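Local coordinates for protein 2-hydroxyisobutyryl-CoA synthetase (Aquincola tertiaricarbonis, PDB 6HDY) that belongs to the ANL superfamily of AMP-binding enzymes, pairing a large N-terminal AMP-binding part with a small, C-terminal alpha/beta domain, at residues E379-M393 with F434-V448. Sequence-based numbering, arbitrary orientation.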
# COMPACT_ATOMS: atom_id res chain seq x y z
N GLU A 379 17.16 38.37 -6.06
CA GLU A 379 17.52 37.46 -4.99
C GLU A 379 16.91 36.06 -5.20
O GLU A 379 15.70 35.94 -5.39
CB GLU A 379 17.18 38.07 -3.62
CG GLU A 379 18.26 37.88 -2.57
CD GLU A 379 19.62 38.48 -2.87
OE1 GLU A 379 19.68 39.68 -3.22
OE2 GLU A 379 20.63 37.74 -2.74
N ASN A 380 17.77 35.02 -5.21
CA ASN A 380 17.38 33.62 -5.43
C ASN A 380 16.86 32.97 -4.15
O ASN A 380 17.58 32.90 -3.15
CB ASN A 380 18.54 32.82 -6.02
CG ASN A 380 18.88 33.18 -7.45
OD1 ASN A 380 18.19 33.97 -8.12
ND2 ASN A 380 19.95 32.58 -7.96
N ILE A 381 15.59 32.52 -4.18
CA ILE A 381 14.94 31.94 -3.00
C ILE A 381 14.40 30.54 -3.26
O ILE A 381 13.69 30.32 -4.24
CB ILE A 381 13.82 32.89 -2.43
CG1 ILE A 381 14.31 34.34 -2.23
CG2 ILE A 381 13.19 32.34 -1.14
CD1 ILE A 381 13.28 35.35 -2.55
N TYR A 382 14.70 29.61 -2.32
CA TYR A 382 14.17 28.25 -2.32
C TYR A 382 12.99 28.20 -1.34
O TYR A 382 13.10 28.78 -0.26
CB TYR A 382 15.26 27.23 -1.94
CG TYR A 382 16.07 26.81 -3.15
CD1 TYR A 382 17.13 27.59 -3.61
CD2 TYR A 382 15.73 25.68 -3.88
CE1 TYR A 382 17.86 27.23 -4.74
CE2 TYR A 382 16.46 25.30 -5.01
CZ TYR A 382 17.53 26.08 -5.43
OH TYR A 382 18.24 25.73 -6.56
N PRO A 383 11.85 27.54 -1.69
CA PRO A 383 10.72 27.49 -0.75
C PRO A 383 11.05 27.00 0.67
O PRO A 383 10.42 27.45 1.64
CB PRO A 383 9.73 26.55 -1.45
CG PRO A 383 10.05 26.70 -2.89
CD PRO A 383 11.54 26.83 -2.94
N SER A 384 12.07 26.13 0.78
CA SER A 384 12.53 25.56 2.05
C SER A 384 13.13 26.62 3.00
O SER A 384 13.14 26.40 4.22
CB SER A 384 13.52 24.42 1.83
OG SER A 384 14.70 24.89 1.21
N GLU A 385 13.64 27.75 2.45
CA GLU A 385 14.22 28.85 3.24
C GLU A 385 13.12 29.60 4.00
O GLU A 385 13.30 29.96 5.16
CB GLU A 385 15.04 29.80 2.36
CG GLU A 385 16.27 29.16 1.72
CD GLU A 385 16.94 29.99 0.64
OE1 GLU A 385 16.23 30.58 -0.20
OE2 GLU A 385 18.19 30.03 0.62
N ILE A 386 11.94 29.76 3.35
CA ILE A 386 10.73 30.38 3.90
C ILE A 386 10.13 29.47 4.98
O ILE A 386 9.79 29.95 6.06
CB ILE A 386 9.73 30.74 2.77
CG1 ILE A 386 10.28 31.90 1.91
CG2 ILE A 386 8.32 31.05 3.31
CD1 ILE A 386 9.80 31.93 0.50
N ASP A 387 10.03 28.16 4.68
CA ASP A 387 9.53 27.14 5.60
C ASP A 387 10.38 27.14 6.87
O ASP A 387 9.80 27.14 7.95
CB ASP A 387 9.56 25.75 4.93
CG ASP A 387 8.84 24.67 5.70
OD1 ASP A 387 7.76 24.95 6.24
OD2 ASP A 387 9.34 23.52 5.71
N ALA A 388 11.73 27.18 6.73
CA ALA A 388 12.68 27.20 7.84
C ALA A 388 12.52 28.43 8.73
O ALA A 388 12.48 28.28 9.96
CB ALA A 388 14.11 27.12 7.31
N ALA A 389 12.40 29.64 8.13
CA ALA A 389 12.27 30.90 8.87
C ALA A 389 10.97 30.95 9.66
O ALA A 389 11.00 31.32 10.84
CB ALA A 389 12.37 32.09 7.93
N LEU A 390 9.85 30.52 9.04
CA LEU A 390 8.55 30.51 9.70
C LEU A 390 8.43 29.52 10.86
O LEU A 390 7.85 29.86 11.89
CB LEU A 390 7.41 30.27 8.70
CG LEU A 390 7.09 31.37 7.70
CD1 LEU A 390 5.98 30.94 6.84
CD2 LEU A 390 6.67 32.68 8.40
N ASN A 391 9.00 28.30 10.69
CA ASN A 391 8.96 27.23 11.68
C ASN A 391 9.79 27.55 12.92
O ASN A 391 9.62 26.90 13.95
CB ASN A 391 9.34 25.85 11.06
CG ASN A 391 8.18 25.17 10.39
OD1 ASN A 391 7.41 24.43 11.03
ND2 ASN A 391 7.97 25.43 9.10
N GLN A 392 10.67 28.56 12.83
CA GLN A 392 11.51 28.99 13.95
C GLN A 392 10.85 30.11 14.76
O GLN A 392 11.49 30.72 15.63
CB GLN A 392 12.92 29.36 13.46
CG GLN A 392 13.81 28.14 13.33
CD GLN A 392 15.19 28.42 12.79
OE1 GLN A 392 15.36 29.06 11.74
NE2 GLN A 392 16.20 27.88 13.46
N MET A 393 9.54 30.34 14.51
CA MET A 393 8.71 31.36 15.17
C MET A 393 7.63 30.67 16.01
O MET A 393 6.87 29.84 15.48
CB MET A 393 8.04 32.29 14.14
CG MET A 393 9.00 32.97 13.20
SD MET A 393 8.16 34.23 12.20
CE MET A 393 7.84 35.51 13.51
N PHE A 434 1.71 39.41 15.14
CA PHE A 434 2.35 38.24 14.55
C PHE A 434 2.59 38.45 13.05
O PHE A 434 3.70 38.18 12.58
CB PHE A 434 1.59 36.93 14.86
CG PHE A 434 2.10 35.79 14.02
CD1 PHE A 434 3.34 35.20 14.29
CD2 PHE A 434 1.41 35.36 12.89
CE1 PHE A 434 3.87 34.22 13.45
CE2 PHE A 434 1.92 34.36 12.07
CZ PHE A 434 3.15 33.80 12.35
N ARG A 435 1.57 38.95 12.31
CA ARG A 435 1.62 39.25 10.87
C ARG A 435 2.83 40.15 10.52
O ARG A 435 3.57 39.83 9.59
CB ARG A 435 0.31 39.91 10.40
CG ARG A 435 0.07 39.80 8.89
CD ARG A 435 -1.17 40.56 8.43
NE ARG A 435 -1.04 42.00 8.66
CZ ARG A 435 -0.45 42.85 7.82
NH1 ARG A 435 0.04 42.42 6.66
NH2 ARG A 435 -0.37 44.14 8.13
N THR A 436 3.06 41.22 11.31
CA THR A 436 4.18 42.15 11.14
C THR A 436 5.53 41.48 11.49
O THR A 436 6.51 41.67 10.76
CB THR A 436 3.95 43.47 11.90
OG1 THR A 436 3.89 43.24 13.32
CG2 THR A 436 2.70 44.19 11.44
N GLU A 437 5.57 40.70 12.58
CA GLU A 437 6.80 39.99 12.99
C GLU A 437 7.23 38.89 12.00
O GLU A 437 8.44 38.71 11.80
CB GLU A 437 6.68 39.45 14.42
CG GLU A 437 7.65 40.10 15.38
CD GLU A 437 9.06 39.53 15.35
OE1 GLU A 437 9.85 39.94 14.47
OE2 GLU A 437 9.37 38.66 16.20
N ALA A 438 6.26 38.18 11.39
CA ALA A 438 6.50 37.15 10.36
C ALA A 438 7.14 37.84 9.15
O ALA A 438 8.20 37.41 8.70
CB ALA A 438 5.19 36.48 9.96
N SER A 439 6.54 38.96 8.68
CA SER A 439 7.03 39.82 7.59
C SER A 439 8.50 40.24 7.81
O SER A 439 9.33 39.96 6.96
CB SER A 439 6.14 41.05 7.43
OG SER A 439 6.65 41.96 6.48
N HIS A 440 8.81 40.81 8.98
CA HIS A 440 10.16 41.24 9.36
C HIS A 440 11.16 40.09 9.35
O HIS A 440 12.19 40.22 8.71
CB HIS A 440 10.15 41.93 10.74
CG HIS A 440 11.50 42.38 11.23
ND1 HIS A 440 12.00 43.64 10.93
CD2 HIS A 440 12.40 41.73 12.02
CE1 HIS A 440 13.18 43.71 11.53
NE2 HIS A 440 13.47 42.59 12.20
N ARG A 441 10.86 38.98 10.07
CA ARG A 441 11.74 37.82 10.18
C ARG A 441 12.19 37.33 8.79
O ARG A 441 13.39 37.24 8.51
CB ARG A 441 11.07 36.68 10.99
CG ARG A 441 11.99 35.99 12.01
CD ARG A 441 11.58 36.28 13.45
NE ARG A 441 11.51 35.08 14.28
CZ ARG A 441 11.07 35.05 15.54
NH1 ARG A 441 10.65 36.16 16.13
NH2 ARG A 441 11.04 33.90 16.21
N VAL A 442 11.20 37.10 7.90
CA VAL A 442 11.37 36.65 6.51
C VAL A 442 12.24 37.65 5.72
O VAL A 442 13.14 37.22 5.00
CB VAL A 442 9.99 36.36 5.87
CG1 VAL A 442 10.10 36.09 4.37
CG2 VAL A 442 9.31 35.19 6.57
N GLN A 443 12.01 38.98 5.93
CA GLN A 443 12.78 40.05 5.30
C GLN A 443 14.24 40.01 5.73
O GLN A 443 15.12 40.11 4.89
CB GLN A 443 12.18 41.45 5.58
CG GLN A 443 10.89 41.74 4.81
CD GLN A 443 10.47 43.19 4.86
OE1 GLN A 443 9.31 43.51 5.13
NE2 GLN A 443 11.39 44.09 4.53
N THR A 444 14.50 39.82 7.04
CA THR A 444 15.84 39.74 7.62
C THR A 444 16.57 38.49 7.08
O THR A 444 17.78 38.56 6.82
CB THR A 444 15.75 39.68 9.16
OG1 THR A 444 14.74 40.59 9.62
CG2 THR A 444 17.08 39.97 9.85
N VAL A 445 15.84 37.37 6.92
CA VAL A 445 16.40 36.10 6.47
C VAL A 445 16.82 36.15 4.99
O VAL A 445 17.99 35.87 4.68
CB VAL A 445 15.46 34.89 6.80
CG1 VAL A 445 15.89 33.61 6.08
CG2 VAL A 445 15.38 34.63 8.31
N LEU A 446 15.87 36.50 4.10
CA LEU A 446 16.05 36.51 2.65
C LEU A 446 16.59 37.82 2.05
O LEU A 446 17.21 37.77 0.98
CB LEU A 446 14.73 36.14 1.96
CG LEU A 446 13.88 34.99 2.53
CD1 LEU A 446 12.56 34.90 1.80
CD2 LEU A 446 14.61 33.65 2.47
N GLY A 447 16.35 38.95 2.71
CA GLY A 447 16.78 40.27 2.24
C GLY A 447 15.85 40.81 1.17
O GLY A 447 16.29 41.51 0.25
N VAL A 448 14.55 40.50 1.30
CA VAL A 448 13.52 40.86 0.34
C VAL A 448 12.24 41.30 1.05
O VAL A 448 11.97 40.82 2.15
CB VAL A 448 13.35 39.67 -0.66
CG1 VAL A 448 11.91 39.15 -0.77
CG2 VAL A 448 13.92 40.01 -2.02
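Met393 lays CG and CE over one face of the Arg441 guanidinium, CG lying 3.5 Å from NE and CE standing 3.6 Å above that plane, offset toward its rim. This contact lies at one end of a helix-helix packing in the C-terminal domain of an ANL enzyme, where helices 383-391 and 434-446 run at 130° to each other, their axes 9.6 Å apart at closest. A bend at chi3 (71°) turns the methionine methyl back over the guanidinium and toward the Phe434 ring, while SD sits 3.8 Å from Ala438 CA. Close to the guanidinium plane, Arg441 NH2 donates to the carbonyl O of Gln392 at 3.3 Å. Separately, NH1 makes a salt bridge with Glu437 OE2, whose hydrogen bond is weak. The two partners probably help limit the group's rotation.

Midway, with alanine at 389, the backbones come near: the CA atoms of Ala389 and Val442 are 6.3 Å apart. Ala389 CB meets Val445 CG2, and Leu390 reaches Val442 with its CD2 branch.

At the far end Leu446 inserts its two methyls between Ile381, Glu385 and Ile386, crossing both isoleucines at about a right angle. Its CD1 lies 3.8 Å from Ile386 CG1 and also touches Ile381 CG2, whereas CD2 turns to Glu385 CB. Ile386 continues onto His400 and Ile402 of strand 399-403, and Val442 onto Ala450, so the helix pair covers the domain's mixed sheet. Glu385 also fastens the turn between strand 379-381 and its helix, with OE1 accepting from Tyr382 N at 2.8 Å and a nearly straight 169°, the donor lying above the carboxylate plane.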